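Local coordinates for carbonic anhydrase (Sordaria macrospora, PDB 4O1K) that catalyses the reversible hydration of carbon dioxide to bicarbonate as a zinc-dependent, tetrameric beta-carbonic anhydrase, at the interface of chains A and B. Residues are numbered along the deposited sequence; one frame, centred on the assembly and turned at random. Chains: chain A/B, Carbonic anhydrase.

Contact 1: the interface of chains A and B. Residues chain A 89, 92-93; chain B 129, 132-133.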
loop_
_atom_site.group_PDB
_atom_site.type_symbol
_atom_site.label_atom_id
_atom_site.label_comp_id
_atom_site.label_asym_id
_atom_site.label_seq_id
_atom_site.Cartn_x
_atom_site.Cartn_y
_atom_site.Cartn_z
ATOM N N LEU A 89 0.121 2.435 -4.234
ATOM C CA LEU A 89 1.052 3.511 -4.638
ATOM C C LEU A 89 1.854 3.140 -5.864
ATOM O O LEU A 89 2.298 4.005 -6.612
ATOM C CB LEU A 89 2.043 3.771 -3.520
ATOM C CG LEU A 89 2.909 5.008 -3.715
ATOM C CD1 LEU A 89 1.970 6.215 -3.869
ATOM C CD2 LEU A 89 3.907 5.188 -2.547
ATOM N N MET A 92 -0.582 3.890 -8.736
ATOM C CA MET A 92 -0.999 5.290 -8.681
ATOM C C MET A 92 0.149 6.217 -9.048
ATOM O O MET A 92 -0.013 7.197 -9.800
ATOM C CB MET A 92 -1.540 5.641 -7.304
ATOM C CG MET A 92 -2.862 4.995 -7.013
ATOM S SD MET A 92 -4.110 5.762 -8.090
ATOM C CE MET A 92 -4.466 4.373 -9.128
ATOM N N SER A 93 1.330 5.878 -8.564
ATOM C CA SER A 93 2.487 6.705 -8.848
ATOM C C SER A 93 2.879 6.525 -10.311
ATOM O O SER A 93 3.313 7.488 -10.976
ATOM C CB SER A 93 3.643 6.387 -7.889
ATOM O OG SER A 93 4.091 5.072 -8.085
ATOM N N LEU B 129 2.728 12.378 -5.663
ATOM C CA LEU B 129 2.566 10.943 -5.416
ATOM C C LEU B 129 3.823 10.141 -5.635
ATOM O O LEU B 129 4.025 9.102 -5.000
ATOM C CB LEU B 129 1.473 10.374 -6.331
ATOM C CG LEU B 129 0.044 10.434 -5.816
ATOM C CD1 LEU B 129 -0.962 9.985 -6.868
ATOM C CD2 LEU B 129 -0.037 9.537 -4.626
ATOM N N PRO B 132 6.910 9.357 -2.289
ATOM C CA PRO B 132 7.253 8.231 -1.414
ATOM C C PRO B 132 7.722 7.008 -2.219
ATOM O O PRO B 132 8.470 6.176 -1.684
ATOM C CB PRO B 132 5.927 7.901 -0.729
ATOM C CG PRO B 132 4.961 8.967 -1.124
ATOM C CD PRO B 132 5.457 9.548 -2.385
ATOM N N TRP B 133 7.321 6.898 -3.487
ATOM C CA TRP B 133 7.852 5.787 -4.287
ATOM C C TRP B 133 9.350 5.935 -4.537
ATOM O O TRP B 133 10.136 5.013 -4.261
ATOM C CB TRP B 133 7.059 5.641 -5.599
ATOM C CG TRP B 133 7.408 4.392 -6.324
ATOM C CD1 TRP B 133 8.261 4.264 -7.374
ATOM C CD2 TRP B 133 6.893 3.081 -6.057
ATOM N NE1 TRP B 133 8.329 2.947 -7.773
ATOM C CE2 TRP B 133 7.484 2.199 -6.976
ATOM C CE3 TRP B 133 5.987 2.570 -5.119
ATOM C CZ2 TRP B 133 7.196 0.839 -6.995
ATOM C CZ3 TRP B 133 5.704 1.205 -5.128
ATOM C CH2 TRP B 133 6.324 0.355 -6.053
#
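A:Leu89 reaches across to chain B with both branches of its side chain. CD1 lies 3.7 Å from the backbone O of B:Leu129 and also meets the methyl CD2 of that residue. CD2 packs on the ring of B:Pro132, 3.8 Å from its CB, and the two side chains cross at about a right angle. CG comes 4.2 Å from CE3 of B:Trp133, on the benzene part of the indole. CG of A:Leu89 is anti to the backbone N (chi1 -170°), which points the forked end away from its own helix and between the three partners. With an alanine here both methyl branches are gone, and B:Pro132 and CD2 of B:Leu129 would probably lose their apolar partner, leaving a gap between the chains.

One turn on, A:Ser93 faces the same indole. Its hydroxyl OG sits 3.7 Å above the ring plane, toward the rim on the pyrrole side, with CG of B:Trp133 the nearest ring atom. The hydroxyl is held by a hydrogen bond of 2.6 Å from OG to the backbone O of A:Leu89. A chi1 of 64° turns OG back toward that carbonyl, so the bond stays within the helix.

Packing is looser around A:Met92. Its backbone O is 4.2 Å from CD1 of B:Leu129, and little of its surface is hidden by chain B.

In the fold, helix 89-100 of chain A offers its first turn. Chain B answers with the loop residue B:Leu129 and the start of helix 130-143. The two-fold axis repeats the patch with the chains exchanged.

Contact 2: the interface of chains A and B. Residues chain A 51, 106, 192; chain B 17-18, 21.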
loop_
_atom_site.group_PDB
_atom_site.type_symbol
_atom_site.label_atom_id
_atom_site.label_comp_id
_atom_site.label_asym_id
_atom_site.label_seq_id
_atom_site.Cartn_x
_atom_site.Cartn_y
_atom_site.Cartn_z
ATOM N N TYR A 51 2.244 6.047 -24.866
ATOM C CA TYR A 51 1.283 5.188 -24.144
ATOM C C TYR A 51 1.755 4.838 -22.760
ATOM O O TYR A 51 2.943 4.553 -22.569
ATOM C CB TYR A 51 1.152 3.838 -24.863
ATOM C CG TYR A 51 0.374 3.861 -26.163
ATOM C CD1 TYR A 51 -0.960 3.471 -26.193
ATOM C CD2 TYR A 51 0.979 4.231 -27.359
ATOM C CE1 TYR A 51 -1.674 3.479 -27.368
ATOM C CE2 TYR A 51 0.274 4.230 -28.534
ATOM C CZ TYR A 51 -1.050 3.854 -28.528
ATOM O OH TYR A 51 -1.757 3.858 -29.703
ATOM N N HIS A 106 -2.074 8.326 -24.392
ATOM C CA HIS A 106 -3.019 7.233 -24.258
ATOM C C HIS A 106 -2.741 6.449 -22.978
ATOM O O HIS A 106 -1.587 6.243 -22.602
ATOM C CB HIS A 106 -2.875 6.269 -25.444
ATOM C CG HIS A 106 -3.078 6.913 -26.777
ATOM N ND1 HIS A 106 -4.329 7.115 -27.320
ATOM C CD2 HIS A 106 -2.188 7.390 -27.684
ATOM C CE1 HIS A 106 -4.200 7.694 -28.507
ATOM N NE2 HIS A 106 -2.913 7.874 -28.749
ATOM N N HIS A 192 -8.324 3.712 -22.902
ATOM C CA HIS A 192 -8.846 2.592 -23.678
ATOM C C HIS A 192 -8.912 1.348 -22.820
ATOM O O HIS A 192 -8.049 1.144 -21.958
ATOM C CB HIS A 192 -7.934 2.273 -24.848
ATOM C CG HIS A 192 -7.541 3.460 -25.660
ATOM N ND1 HIS A 192 -8.253 3.876 -26.767
ATOM C CD2 HIS A 192 -6.477 4.291 -25.562
ATOM C CE1 HIS A 192 -7.658 4.932 -27.296
ATOM N NE2 HIS A 192 -6.574 5.198 -26.589
ATOM N N THR B 17 -4.467 7.446 -35.235
ATOM C CA THR B 17 -3.295 6.774 -34.636
ATOM C C THR B 17 -3.570 5.476 -33.858
ATOM O O THR B 17 -2.766 4.539 -33.888
ATOM C CB THR B 17 -2.515 7.753 -33.710
ATOM O OG1 THR B 17 -2.250 8.969 -34.416
ATOM C CG2 THR B 17 -1.191 7.153 -33.247
ATOM N N HIS B 18 -4.702 5.424 -33.168
ATOM C CA HIS B 18 -5.034 4.270 -32.337
ATOM C C HIS B 18 -5.691 3.126 -33.130
ATOM O O HIS B 18 -5.343 1.957 -32.943
ATOM C CB HIS B 18 -5.866 4.666 -31.097
ATOM C CG HIS B 18 -6.492 6.033 -31.164
ATOM N ND1 HIS B 18 -5.779 7.177 -31.462
ATOM C CD2 HIS B 18 -7.760 6.443 -30.912
ATOM C CE1 HIS B 18 -6.586 8.221 -31.430
ATOM N NE2 HIS B 18 -7.793 7.804 -31.091
ATOM N N VAL B 21 -3.331 0.741 -34.348
ATOM C CA VAL B 21 -2.842 -0.311 -33.464
ATOM C C VAL B 21 -3.559 -1.645 -33.733
ATOM O O VAL B 21 -2.961 -2.721 -33.587
ATOM C CB VAL B 21 -2.974 0.101 -31.980
ATOM C CG1 VAL B 21 -2.560 -1.024 -31.056
ATOM C CG2 VAL B 21 -2.136 1.339 -31.715
#
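The imidazole of B:His18 stands across the ends of two histidine rings of chain A, those of A:His106 and A:His192. Both pairs meet edge to face, with ring planes 58° apart. The centroids are 4.9 Å apart for A:His106 and B:His18, and somewhat farther apart for A:His192 and B:His18. Both chain A rings point their CE1 edges at one face of the B:His18 imidazole, A:His106 toward the ND1 side and A:His192 toward the CD2 side. CE1 of A:His106 lies 3.4 Å from ND1 of B:His18, and CE1 of A:His192 lies 3.9 Å from CD2 of B:His18. B:His18 is poorly ordered, so its exact ring position is less certain.

The chain A pair is tied together. ND1 of A:His106 and NE2 of A:His192 share a hydrogen bond of 3.0 Å, and ND1 lies in the plane of the A:His192 ring, at its edge. The bond is somewhat bent, 143° at H, and probably restrains the rotation of both rings. It implies that one of the two nitrogens carries the proton, but the structure does not show which.

A:Tyr51 lies over one face of A:His106, its OH offset toward the rim. CD2 of A:His106 in turn sits 3.8 Å above the phenol ring plane, toward its rim. A:Tyr51 has CG anti to the carbonyl carbon (chi1 -74°), and its ring extends toward chain B. There the phenol OH touches the methyl CG2 of B:Val21, the two side chains running past each other in opposite directions. B:Thr17, also poorly ordered, lies beside this contact.

A:Tyr51 and A:His106 open strands 51-56 and 106-112, and A:His192 is the third residue of strand 190-197. B:Thr17, B:His18 and B:Val21 belong to the first turns of helix 16-35, the N-terminal helix of chain B, which lies against the strand ends of its partner.

The centres of the C-alpha atoms of contact 1 and contact 2 are about 24 Å apart. They share no residue and no helix or strand, but both belong to the same two-fold interface between chains A and B. Contact 1 joins two helix beginnings through mainly apolar packing. Contact 2 lays the N-terminal helix of one chain over strands of the other and is richer in aromatic and histidine rings. With the symmetric twin of each contact, the two chains are joined at well-separated points. This spread probably fixes their relative orientation and helps build the tetramer from such pairs.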